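Local coordinates for protein putative acyl-CoA dehydrogenase (Burkholderia xenovorans, PDB 5JSC) that belongs to the acyl-CoA dehydrogenase family of flavoproteins and holds flavin-adenine dinucleotide within a four-chain assembly of largely helical subunits, at residues Tyr72-Val77 and Ala118-Gly123; Cys92-Thr97 and Phe107-Gln112; Phe261-Ala266 and Arg320-Arg325; Ser203-Asp208 and Ala236-Ser241; Arg31-Gly36 and Thr88-Leu93. One frame throughout, in Å; residues are numbered along the deposited sequence. Where two conformers were deposited one is given.

Interaction 1: Tyr72-Val77 and Ala118-Gly123; sequences YGVGGV and AISLGG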
# COMPACT_ATOMS: atom_id res chain seq x y z
N TYR C 72 3.28 38.53 -1.07
CA TYR C 72 4.31 37.50 -0.89
C TYR C 72 4.55 36.69 -2.15
O TYR C 72 5.63 36.11 -2.29
CB TYR C 72 3.92 36.58 0.27
CG TYR C 72 4.01 37.31 1.58
CD1 TYR C 72 5.23 37.42 2.24
CD2 TYR C 72 2.90 37.95 2.13
CE1 TYR C 72 5.34 38.10 3.44
CE2 TYR C 72 3.01 38.66 3.32
CZ TYR C 72 4.23 38.72 3.97
OH TYR C 72 4.35 39.42 5.15
N GLY C 73 3.59 36.66 -3.08
CA GLY C 73 3.75 35.89 -4.30
C GLY C 73 4.35 36.66 -5.45
O GLY C 73 4.49 36.10 -6.54
N VAL C 74 4.71 37.92 -5.23
CA VAL C 74 5.25 38.82 -6.26
C VAL C 74 6.69 39.15 -5.89
O VAL C 74 6.98 39.47 -4.73
CB VAL C 74 4.41 40.10 -6.37
CG1 VAL C 74 5.12 41.15 -7.20
CG2 VAL C 74 3.03 39.77 -6.95
N GLY C 75 7.59 39.07 -6.86
CA GLY C 75 8.99 39.41 -6.62
C GLY C 75 9.32 40.83 -7.03
O GLY C 75 9.09 41.23 -8.18
N GLY C 76 9.88 41.58 -6.09
CA GLY C 76 10.39 42.92 -6.37
C GLY C 76 9.68 43.98 -5.55
O GLY C 76 8.50 44.27 -5.78
N VAL C 77 10.39 44.57 -4.59
CA VAL C 77 9.77 45.56 -3.72
C VAL C 77 9.26 46.75 -4.53
O VAL C 77 8.19 47.30 -4.24
CB VAL C 77 10.76 45.99 -2.63
CG1 VAL C 77 10.21 47.16 -1.83
CG2 VAL C 77 11.05 44.81 -1.71
N ALA C 118 5.73 34.27 -13.90
CA ALA C 118 6.58 34.42 -15.08
C ALA C 118 6.95 35.88 -15.31
O ALA C 118 8.01 36.16 -15.89
CB ALA C 118 5.88 33.83 -16.31
N ILE C 119 6.12 36.81 -14.84
CA ILE C 119 6.44 38.23 -14.95
C ILE C 119 7.48 38.62 -13.90
O ILE C 119 8.43 39.36 -14.19
CB ILE C 119 5.16 39.09 -14.83
CG1 ILE C 119 4.13 38.66 -15.89
CG2 ILE C 119 5.48 40.58 -14.97
CD1 ILE C 119 2.79 39.36 -15.76
N SER C 120 7.32 38.13 -12.66
CA SER C 120 8.37 38.34 -11.66
C SER C 120 9.71 37.82 -12.14
O SER C 120 10.75 38.46 -11.93
CB SER C 120 7.99 37.66 -10.34
OG SER C 120 6.94 38.34 -9.67
N LEU C 121 9.71 36.66 -12.80
CA LEU C 121 10.95 36.02 -13.22
C LEU C 121 11.52 36.65 -14.48
O LEU C 121 12.74 36.83 -14.58
CB LEU C 121 10.73 34.53 -13.45
CG LEU C 121 10.55 33.65 -12.22
CD1 LEU C 121 10.22 32.21 -12.64
CD2 LEU C 121 11.79 33.69 -11.34
N GLY C 122 10.67 36.99 -15.45
CA GLY C 122 11.17 37.34 -16.76
C GLY C 122 10.71 38.66 -17.36
O GLY C 122 11.05 38.97 -18.50
N GLY C 123 9.94 39.45 -16.62
CA GLY C 123 9.43 40.69 -17.18
C GLY C 123 10.49 41.77 -17.30
O GLY C 123 11.47 41.81 -16.57
O HOH W 1 4.96 36.65 -9.12

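Interaction 2: Cys92-Thr97 and Phe107-Gln112; sequences CLLRET and FALAMQ. With EDO (1,2-ethanediol), chain O.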
# COMPACT_ATOMS: atom_id res chain seq x y z
N CYS C 92 4.07 29.31 1.08
CA CYS C 92 3.58 28.01 1.52
C CYS C 92 2.72 28.12 2.78
O CYS C 92 1.66 27.50 2.86
CB CYS C 92 4.76 27.07 1.74
SG CYS C 92 5.47 26.48 0.19
N LEU C 93 3.16 28.91 3.76
CA LEU C 93 2.34 29.08 4.96
C LEU C 93 1.00 29.72 4.63
O LEU C 93 -0.02 29.39 5.25
CB LEU C 93 3.10 29.91 6.00
CG LEU C 93 4.24 29.19 6.73
CD1 LEU C 93 5.10 30.20 7.50
CD2 LEU C 93 3.69 28.14 7.67
N LEU C 94 0.99 30.66 3.68
CA LEU C 94 -0.27 31.29 3.28
C LEU C 94 -1.21 30.27 2.64
O LEU C 94 -2.38 30.17 3.03
CB LEU C 94 -0.01 32.46 2.33
CG LEU C 94 0.72 33.65 2.97
CD1 LEU C 94 1.08 34.66 1.90
CD2 LEU C 94 -0.15 34.30 4.06
N ARG C 95 -0.72 29.51 1.66
CA ARG C 95 -1.59 28.51 1.03
C ARG C 95 -2.00 27.43 2.01
O ARG C 95 -3.16 27.00 2.02
CB ARG C 95 -0.89 27.88 -0.18
CG ARG C 95 -0.86 28.77 -1.41
CD ARG C 95 -0.66 27.92 -2.67
NE ARG C 95 -1.87 27.17 -3.04
CZ ARG C 95 -2.00 26.47 -4.16
NH1 ARG C 95 -1.01 26.42 -5.04
NH2 ARG C 95 -3.15 25.84 -4.42
N GLU C 96 -1.06 26.97 2.85
CA GLU C 96 -1.41 25.95 3.84
C GLU C 96 -2.54 26.43 4.74
O GLU C 96 -3.54 25.72 4.94
CB GLU C 96 -0.19 25.57 4.67
CG GLU C 96 -0.52 24.49 5.67
CD GLU C 96 0.56 24.25 6.70
OE1 GLU C 96 1.75 24.49 6.41
OE2 GLU C 96 0.22 23.79 7.81
N THR C 97 -2.42 27.64 5.28
CA THR C 97 -3.44 28.15 6.20
C THR C 97 -4.75 28.42 5.47
O THR C 97 -5.83 28.06 5.96
CB THR C 97 -2.94 29.41 6.89
OG1 THR C 97 -1.68 29.14 7.49
CG2 THR C 97 -3.93 29.87 7.98
N PHE C 107 -7.20 28.98 -3.59
CA PHE C 107 -7.14 29.12 -5.04
C PHE C 107 -6.89 30.56 -5.45
O PHE C 107 -6.06 30.84 -6.33
CB PHE C 107 -8.46 28.60 -5.64
CG PHE C 107 -8.51 28.60 -7.14
CD1 PHE C 107 -8.99 29.70 -7.83
CD2 PHE C 107 -8.14 27.47 -7.85
CE1 PHE C 107 -9.07 29.69 -9.21
CE2 PHE C 107 -8.22 27.45 -9.24
CZ PHE C 107 -8.69 28.57 -9.91
N ALA C 108 -7.59 31.50 -4.82
CA ALA C 108 -7.45 32.91 -5.17
C ALA C 108 -6.03 33.39 -4.93
O ALA C 108 -5.43 34.05 -5.79
CB ALA C 108 -8.45 33.74 -4.37
N LEU C 109 -5.46 33.09 -3.76
CA LEU C 109 -4.10 33.54 -3.50
C LEU C 109 -3.11 32.83 -4.41
O LEU C 109 -2.20 33.46 -4.97
CB LEU C 109 -3.73 33.31 -2.04
CG LEU C 109 -2.34 33.86 -1.66
CD1 LEU C 109 -2.35 34.65 -0.34
CD2 LEU C 109 -1.32 32.74 -1.58
N ALA C 110 -3.29 31.52 -4.59
CA ALA C 110 -2.37 30.73 -5.41
C ALA C 110 -2.24 31.31 -6.81
O ALA C 110 -1.13 31.41 -7.35
CB ALA C 110 -2.86 29.29 -5.48
N MET C 111 -3.36 31.67 -7.43
CA MET C 111 -3.30 32.10 -8.82
C MET C 111 -2.71 33.49 -8.97
O MET C 111 -2.17 33.80 -10.04
CB MET C 111 -4.69 32.05 -9.46
CG MET C 111 -5.18 30.63 -9.67
SD MET C 111 -3.97 29.57 -10.49
CE MET C 111 -3.55 30.55 -11.94
N GLN C 112 -2.78 34.34 -7.94
CA GLN C 112 -2.06 35.60 -8.01
C GLN C 112 -0.56 35.36 -8.04
O GLN C 112 0.18 36.17 -8.61
CB GLN C 112 -2.44 36.49 -6.83
CG GLN C 112 -3.90 36.92 -6.84
CD GLN C 112 -4.27 37.67 -8.11
OE1 GLN C 112 -4.86 37.10 -9.02
NE2 GLN C 112 -3.92 38.96 -8.17
C1 EDO O . 3.94 23.77 9.10
O1 EDO O . 3.03 22.96 8.35
C2 EDO O . 3.25 25.05 9.53
O2 EDO O . 1.92 24.77 9.98

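Interaction 3: Phe261-Ala266 and Arg320-Arg325; sequences FRTSVA and RAAWLR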
# COMPACT_ATOMS: atom_id res chain seq x y z
N PHE C 261 6.05 27.36 -7.66
CA PHE C 261 4.75 27.18 -7.03
C PHE C 261 4.35 25.72 -6.83
O PHE C 261 3.39 25.48 -6.10
CB PHE C 261 3.70 27.97 -7.82
CG PHE C 261 3.89 29.45 -7.68
CD1 PHE C 261 3.48 30.09 -6.52
CD2 PHE C 261 4.55 30.19 -8.64
CE1 PHE C 261 3.69 31.44 -6.34
CE2 PHE C 261 4.76 31.55 -8.47
CZ PHE C 261 4.33 32.18 -7.32
N ARG C 262 5.09 24.75 -7.36
CA ARG C 262 4.77 23.36 -7.02
C ARG C 262 4.87 23.11 -5.52
O ARG C 262 4.04 22.39 -4.96
CB ARG C 262 5.67 22.38 -7.79
CG ARG C 262 5.13 22.01 -9.18
CD ARG C 262 6.16 21.24 -9.99
NE ARG C 262 5.67 20.98 -11.34
CZ ARG C 262 6.43 20.53 -12.33
NH1 ARG C 262 7.73 20.31 -12.13
NH2 ARG C 262 5.90 20.31 -13.53
N THR C 263 5.85 23.71 -4.84
CA THR C 263 5.91 23.53 -3.39
C THR C 263 4.69 24.14 -2.71
O THR C 263 4.22 23.62 -1.69
CB THR C 263 7.21 24.13 -2.83
OG1 THR C 263 8.31 23.67 -3.62
CG2 THR C 263 7.43 23.70 -1.38
N SER C 264 4.15 25.22 -3.28
CA SER C 264 2.94 25.81 -2.72
C SER C 264 1.71 24.92 -2.93
O SER C 264 0.80 24.95 -2.11
CB SER C 264 2.71 27.21 -3.31
OG SER C 264 2.00 27.18 -4.55
N VAL C 265 1.68 24.12 -4.01
CA VAL C 265 0.60 23.13 -4.16
C VAL C 265 0.72 22.07 -3.09
O VAL C 265 -0.28 21.60 -2.54
CB VAL C 265 0.63 22.48 -5.56
CG1 VAL C 265 -0.44 21.37 -5.67
CG2 VAL C 265 0.41 23.52 -6.63
N ALA C 266 1.96 21.65 -2.79
CA ALA C 266 2.18 20.75 -1.68
C ALA C 266 1.68 21.35 -0.38
O ALA C 266 1.06 20.65 0.44
CB ALA C 266 3.67 20.40 -1.58
N ARG C 320 11.16 21.75 3.92
CA ARG C 320 12.52 21.53 3.44
C ARG C 320 12.69 22.15 2.06
O ARG C 320 13.66 22.88 1.82
CB ARG C 320 12.84 20.03 3.39
CG ARG C 320 14.27 19.68 2.95
CD ARG C 320 14.46 19.63 1.43
NE ARG C 320 13.67 18.57 0.81
CZ ARG C 320 14.12 17.34 0.59
NH1 ARG C 320 15.36 17.01 0.92
NH2 ARG C 320 13.33 16.42 0.04
N ALA C 321 11.76 21.88 1.15
CA ALA C 321 11.86 22.45 -0.20
C ALA C 321 11.76 23.97 -0.17
O ALA C 321 12.52 24.65 -0.87
CB ALA C 321 10.77 21.86 -1.10
N ALA C 322 10.84 24.51 0.62
CA ALA C 322 10.69 25.97 0.66
C ALA C 322 11.92 26.63 1.28
O ALA C 322 12.43 27.63 0.75
CB ALA C 322 9.42 26.35 1.42
N TRP C 323 12.42 26.06 2.38
CA TRP C 323 13.65 26.58 2.98
C TRP C 323 14.81 26.54 1.99
O TRP C 323 15.58 27.50 1.87
CB TRP C 323 13.98 25.79 4.25
CG TRP C 323 15.36 26.04 4.76
CD1 TRP C 323 15.76 27.04 5.62
CD2 TRP C 323 16.54 25.31 4.43
NE1 TRP C 323 17.11 26.97 5.83
CE2 TRP C 323 17.62 25.91 5.12
CE3 TRP C 323 16.79 24.19 3.62
CZ2 TRP C 323 18.93 25.44 5.02
CZ3 TRP C 323 18.10 23.73 3.52
CH2 TRP C 323 19.15 24.35 4.22
N LEU C 324 14.94 25.43 1.26
CA LEU C 324 16.05 25.28 0.33
C LEU C 324 15.97 26.29 -0.81
O LEU C 324 16.98 26.92 -1.16
CB LEU C 324 16.08 23.84 -0.21
CG LEU C 324 17.22 23.51 -1.18
CD1 LEU C 324 18.58 23.86 -0.57
CD2 LEU C 324 17.14 22.03 -1.57
N ARG C 325 14.78 26.48 -1.38
CA ARG C 325 14.64 27.49 -2.42
C ARG C 325 14.97 28.87 -1.88
O ARG C 325 15.57 29.70 -2.59
CB ARG C 325 13.23 27.47 -3.01
CG ARG C 325 13.14 28.28 -4.28
CD ARG C 325 11.72 28.55 -4.79
NE ARG C 325 11.83 29.58 -5.81
CZ ARG C 325 11.64 30.88 -5.62
NH1 ARG C 325 11.22 31.34 -4.46
NH2 ARG C 325 11.81 31.72 -6.63

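Interaction 4: Ser203-Asp208 and Ala236-Ser241; sequences SAFVVD and ARVPRS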
# COMPACT_ATOMS: atom_id res chain seq x y z
N SER C 203 7.57 30.51 -26.86
CA SER C 203 7.75 31.84 -26.28
C SER C 203 6.60 32.13 -25.34
O SER C 203 5.52 31.54 -25.45
CB SER C 203 7.83 32.93 -27.36
OG SER C 203 8.94 32.71 -28.22
N ALA C 204 6.83 33.04 -24.40
CA ALA C 204 5.84 33.44 -23.40
C ALA C 204 5.37 34.86 -23.68
O ALA C 204 6.17 35.73 -24.05
CB ALA C 204 6.43 33.36 -22.00
N PHE C 205 4.07 35.12 -23.48
CA PHE C 205 3.47 36.43 -23.73
C PHE C 205 2.54 36.82 -22.59
O PHE C 205 1.83 35.96 -22.06
CB PHE C 205 2.64 36.46 -25.03
CG PHE C 205 3.42 36.14 -26.26
CD1 PHE C 205 3.54 34.83 -26.72
CD2 PHE C 205 4.04 37.16 -26.99
CE1 PHE C 205 4.25 34.54 -27.86
CE2 PHE C 205 4.75 36.87 -28.14
CZ PHE C 205 4.86 35.56 -28.57
N VAL C 206 2.50 38.10 -22.23
CA VAL C 206 1.41 38.61 -21.41
C VAL C 206 0.30 39.06 -22.34
O VAL C 206 0.50 39.93 -23.20
CB VAL C 206 1.85 39.76 -20.50
CG1 VAL C 206 0.67 40.18 -19.62
CG2 VAL C 206 3.04 39.35 -19.66
N VAL C 207 -0.89 38.47 -22.18
CA VAL C 207 -2.02 38.73 -23.07
C VAL C 207 -3.15 39.31 -22.23
O VAL C 207 -3.74 38.61 -21.40
CB VAL C 207 -2.46 37.46 -23.81
CG1 VAL C 207 -3.59 37.80 -24.78
CG2 VAL C 207 -1.28 36.85 -24.56
N ASP C 208 -3.46 40.59 -22.45
CA ASP C 208 -4.55 41.22 -21.72
C ASP C 208 -5.87 40.55 -22.10
O ASP C 208 -6.07 40.14 -23.25
CB ASP C 208 -4.61 42.72 -22.02
CG ASP C 208 -3.41 43.47 -21.47
OD1 ASP C 208 -2.78 42.97 -20.52
OD2 ASP C 208 -3.10 44.56 -21.98
N ALA C 236 -5.59 36.25 -32.48
CA ALA C 236 -5.40 37.27 -31.47
C ALA C 236 -4.02 37.90 -31.61
O ALA C 236 -3.01 37.20 -31.64
CB ALA C 236 -5.57 36.66 -30.08
N ARG C 237 -3.98 39.23 -31.69
CA ARG C 237 -2.74 39.93 -31.93
C ARG C 237 -2.15 40.41 -30.62
O ARG C 237 -2.82 41.08 -29.83
CB ARG C 237 -2.96 41.11 -32.89
CG ARG C 237 -3.34 40.67 -34.28
CD ARG C 237 -3.48 41.87 -35.22
NE ARG C 237 -2.21 42.55 -35.47
CZ ARG C 237 -1.33 42.19 -36.40
NH1 ARG C 237 -1.58 41.14 -37.17
NH2 ARG C 237 -0.20 42.87 -36.56
N VAL C 238 -0.88 40.07 -30.40
CA VAL C 238 -0.16 40.39 -29.18
C VAL C 238 1.09 41.16 -29.59
O VAL C 238 1.91 40.65 -30.36
CB VAL C 238 0.21 39.13 -28.39
CG1 VAL C 238 0.90 39.49 -27.08
CG2 VAL C 238 -1.04 38.30 -28.12
N PRO C 239 1.28 42.39 -29.11
CA PRO C 239 2.49 43.14 -29.45
C PRO C 239 3.76 42.38 -29.07
O PRO C 239 3.80 41.69 -28.05
CB PRO C 239 2.35 44.43 -28.64
CG PRO C 239 0.89 44.54 -28.30
CD PRO C 239 0.39 43.13 -28.20
N ARG C 240 4.79 42.51 -29.90
CA ARG C 240 6.08 41.89 -29.60
C ARG C 240 6.59 42.33 -28.23
O ARG C 240 7.24 41.55 -27.52
CB ARG C 240 7.10 42.24 -30.68
N SER C 241 6.29 43.57 -27.83
CA SER C 241 6.71 44.08 -26.53
C SER C 241 6.02 43.40 -25.36
O SER C 241 6.39 43.67 -24.21
CB SER C 241 6.44 45.59 -26.47
OG SER C 241 5.07 45.86 -26.70

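Interaction 5: Arg31-Gly36 and Thr88-Leu93; sequences RELAAG and TRAVCL. With SO4 (sulfate ion), chain Q.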
# COMPACT_ATOMS: atom_id res chain seq x y z
N ARG C 31 6.57 32.78 11.80
CA ARG C 31 5.62 32.52 12.88
C ARG C 31 4.61 33.65 13.01
O ARG C 31 3.42 33.40 13.21
CB ARG C 31 6.37 32.31 14.20
CG ARG C 31 7.17 31.01 14.23
CD ARG C 31 7.83 30.79 15.59
NE ARG C 31 9.15 31.40 15.67
CZ ARG C 31 10.26 30.84 15.20
NH1 ARG C 31 10.21 29.66 14.58
NH2 ARG C 31 11.43 31.46 15.32
N GLU C 32 5.07 34.89 12.87
CA GLU C 32 4.13 36.01 12.92
C GLU C 32 3.19 35.99 11.72
O GLU C 32 1.99 36.26 11.86
CB GLU C 32 4.90 37.32 13.02
CG GLU C 32 5.54 37.47 14.38
CD GLU C 32 6.64 38.50 14.40
OE1 GLU C 32 6.85 39.18 13.38
OE2 GLU C 32 7.29 38.61 15.46
N LEU C 33 3.71 35.64 10.54
CA LEU C 33 2.86 35.57 9.36
C LEU C 33 1.81 34.48 9.52
O LEU C 33 0.64 34.68 9.17
CB LEU C 33 3.71 35.31 8.11
CG LEU C 33 2.95 35.03 6.81
CD1 LEU C 33 3.66 35.66 5.62
CD2 LEU C 33 2.77 33.52 6.56
N ALA C 34 2.22 33.32 10.05
CA ALA C 34 1.27 32.23 10.26
C ALA C 34 0.14 32.66 11.18
O ALA C 34 -1.03 32.32 10.94
CB ALA C 34 1.99 31.02 10.84
N ALA C 35 0.46 33.40 12.24
CA ALA C 35 -0.60 33.87 13.13
C ALA C 35 -1.48 34.89 12.43
O ALA C 35 -2.71 34.89 12.61
CB ALA C 35 0.01 34.46 14.40
N GLY C 36 -0.88 35.76 11.62
CA GLY C 36 -1.65 36.79 10.95
C GLY C 36 -2.61 36.23 9.92
O GLY C 36 -3.77 36.64 9.86
N THR C 88 9.46 31.65 -0.34
CA THR C 88 8.73 30.41 -0.57
C THR C 88 8.07 29.91 0.70
O THR C 88 6.95 29.41 0.68
CB THR C 88 9.67 29.32 -1.11
OG1 THR C 88 10.61 29.90 -2.02
CG2 THR C 88 8.87 28.25 -1.84
N ARG C 89 8.77 30.04 1.83
CA ARG C 89 8.18 29.61 3.10
C ARG C 89 6.92 30.41 3.40
O ARG C 89 5.91 29.86 3.88
CB ARG C 89 9.20 29.76 4.23
CG ARG C 89 10.32 28.72 4.13
CD ARG C 89 11.50 29.04 5.04
NE ARG C 89 12.27 30.16 4.51
CZ ARG C 89 13.32 30.69 5.12
NH1 ARG C 89 13.72 30.22 6.29
NH2 ARG C 89 13.98 31.70 4.55
N ALA C 90 6.94 31.72 3.14
CA ALA C 90 5.76 32.54 3.36
C ALA C 90 4.62 32.14 2.45
O ALA C 90 3.48 31.96 2.91
CB ALA C 90 6.11 34.02 3.18
N VAL C 91 4.88 31.98 1.14
CA VAL C 91 3.82 31.58 0.22
C VAL C 91 3.22 30.25 0.64
O VAL C 91 1.99 30.05 0.62
CB VAL C 91 4.33 31.53 -1.23
CG1 VAL C 91 3.26 30.92 -2.14
CG2 VAL C 91 4.71 32.93 -1.71
N CYS C 92 4.07 29.31 1.08
CA CYS C 92 3.58 28.01 1.52
C CYS C 92 2.72 28.12 2.78
O CYS C 92 1.66 27.50 2.86
CB CYS C 92 4.76 27.07 1.74
SG CYS C 92 5.47 26.48 0.19
N LEU C 93 3.16 28.91 3.76
CA LEU C 93 2.34 29.08 4.96
C LEU C 93 1.00 29.72 4.63
O LEU C 93 -0.02 29.39 5.25
CB LEU C 93 3.10 29.91 6.00
CG LEU C 93 4.24 29.19 6.73
CD1 LEU C 93 5.10 30.20 7.50
CD2 LEU C 93 3.69 28.14 7.67
S SO4 Q . 16.98 32.08 6.44
O1 SO4 Q . 18.01 32.71 7.25
O2 SO4 Q . 16.17 33.12 5.79
O3 SO4 Q . 17.60 31.25 5.41
O4 SO4 Q . 16.13 31.25 7.28

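Interaction 1: Tyr72-Val77 and Ala118-Gly123
The hydroxyl oxygen S120 OG is gripped from two directions, by the backbone amide of G75 and by a water. G75 N donates to S120 OG over 3.0 Å, and with an N-H...O angle of 173° the bond is almost straight. The water lies 2.7 Å from S120 OG and donates to the carbonyl oxygen G73 O, also at 2.7 Å. Hydroxyl, water and the backbone from G73 to G75 thus close a ring, and one serine binds the loop at two points, directly at an amide and through the solvent molecule at a carbonyl. The serine reaches across because OG stands anti to its own carbonyl carbon, beside the backbone N (chi1 -72°), on a CB that points at the loop. In the N-terminal helical domain of the acyl-CoA dehydrogenase fold, this joins the loop between helices 53-66 and 88-101 to the last turn of helix 103-122. That turn is held by the backbone bonds G122 N to A118 O and G123 N to I119 O, after which G123 leaves helical geometry. V74 adds a looser van der Waals touch, its CG1 lying 4.2 Å from S120 OG, while the same valine packs on L132 and V135 of helix 125-136. At G75 a bare backbone faces the serine, its CA 3.8 Å from S120 OG.

Interaction 2: Cys92-Thr97 and Phe107-Gln112
Two successive helices of the N-terminal domain, 88-101 and 103-122, pack as an antiparallel hairpin, and L94, R95, L109 and A110 form the seam between segments 92-97 and 107-112. The short axes pass 9.6 Å apart with their directions 155° from one another. Across the apolar part, L94 and L109 meet at about a right angle, L94 CD1 lying 4.1 Å from L109 CD1. The other L109 branch, CD2, reaches the aliphatic stem of R95, 4.0 Å from its CG. Further along the same arginine the chain bends at chi3 (73°), which folds the guanidinium over the neighbouring helix. There the methyl A110 CB sits over the centre of one guanidinium face, only 3.2 Å from R95 CZ, a tight fit of alkyl group against flat cation. On the far flank of helix 88-101, E96 holds a 1,2-ethanediol, whose O1 donates to E96 OE1 (2.8 Å) and O2 to E96 OE2 (2.9 Å), and it also forms a salt bridge with R274. The N-H groups of R95, in the plane beneath the A110 methyl, have their own partners: NE forms a salt bridge with D106, and NH1 bonds to S264 OG. The buried positive charge is therefore probably balanced by D106, while the methyl contact and these polar partners together restrict rotation of the guanidinium.

Interaction 3: Phe261-Ala266 and Arg320-Arg325
Apolar packing across the contact rests on one methyl group, T263 CG2, which meets A321 and A322. It lies 3.8 Å from A321 CB and 4.0 Å from the backbone nitrogen A322 N. With CG2 anti to its own backbone N (chi1 -49°, measured to OG1), T263 sets this methyl against the opposite helix, while its hydroxyl also lies alongside A321, OG1 being 4.0 Å from CB. Small alanine side chains let the two backbones approach to 6.7 Å between the CA atoms of T263 and A322. These segments belong to helices 250-286 and 298-325 of the C-terminal helical domain, and T263 and A322 also touch helix 88-101 through C92 and T88.

Hydrogen bonding runs within the helices and out to other parts. S264 OG donates to F261 O over 2.7 Å, in the carbonyl plane on a lone pair, and V265 N is a second donor to that oxygen.

The charged ends of segment 320-325 have partners outside the contact. R320 forms a salt bridge with D312 of the second subunit, and R325 pairs with a sulfate ion as well as bonding to T88 OG1.

Interaction 4: Ser203-Asp208 and Ala236-Ser241
The ring of F205 is approached obliquely by a methyl of V238, CG1 coming within 3.9 Å of CD2, while Y169 meets the same ring with planes at about 55°. This is sheet-to-sheet packing in the beta-rich middle domain of the acyl-CoA dehydrogenase fold: strand 202-208 belongs to a mixed sheet and strand 236-239 to a separate antiparallel one. The two short strand axes pass 7.8 Å apart at 110°, far from the alignment of paired neighbours, so side chains rather than backbone bonds join them here. V238 carries the contact, since its CB points at the other strand and its two branches divide the work. CG1, anti to the backbone N (chi1 -177°), takes the F205 side, where it also lies 4.1 Å from F205 CB. From the same methyl the carbonyl oxygen V206 O is 3.9 Å away; strand 243-244 lies next to this strand, and V206 pairs with Q242 through backbone hydrogen bonding. Beyond the contact, F205 and V207 keep their strand in its sheet through backbone bonds to V189 and Y187 of strand 186-192. V238 also packs on L171 of strand 168-179, the neighbour of its own strand in the antiparallel sheet. The remaining branch, V238 CG2, turns to V207, whose CG2 stands anti to its own carbonyl carbon; the two valine side chains meet at about a right angle, with 3.9 Å between V207 CG2 and V238 CG2.

Interaction 5: Arg31-Gly36 and Thr88-Leu93
Apolar packing makes the whole contact between the segments, with L33 laying one methyl on A90 and the other on L93. L33 CD1 lies 3.8 Å from A90 CB. Its other branch, CD2, comes alongside the next turn, 3.7 Å from L93 CB and 4.0 Å from the carbonyl oxygen A90 O. The leucine reaches this far because its CG stands anti to the backbone N (chi1 173°). L93 answers mainly with its CB, its CD1 touching L33 CD2 more loosely. Y72, in the loop ahead of helix 88-101, packs on both L33 and A90 and so helps close the seam.

Ionic and hydrogen-bonded contacts lie beside this seam, on R89, which points elsewhere. Its guanidinium grips a sulfate ion edge-on by two nearly straight bonds: NH1 to O4 at 2.8 Å (168°) and NH2 to O2 at 2.9 Å (171°), with the sulfur lying in the guanidinium plane. NE forms a salt bridge with D326, and NH1 also bonds to F25 O, so the flat group is held in place from several directions. The sulfate is shared with Q327 NE2.

The contact joins helix 28-44 to helix 88-101 through aliphatic side chains, as part of the packed helices that make up the N-terminal domain of the acyl-CoA dehydrogenase fold.

Overall arrangement
Interactions 1, 2 and 5 belong to the N-terminal domain and interlock: 2 and 5 share C92 and L93 on helix 88-101, with centres about 10 Å apart, while 1 and 2 both use helix 103-122. The segments of 1 and 5 alternate along the chain, and Y72 touches L33 and A90. Interaction 4 follows in sequence but stands apart in the beta-rich region, about 34 Å from interaction 5 between centres; it meets interaction 1 through I119 and V206. Interaction 3 comes last, in the C-terminal helical domain, its centre about 12 Å from that of interaction 2 and bonded to it by R95 and S264. Helix 88-101 therefore ties the two helical domains together.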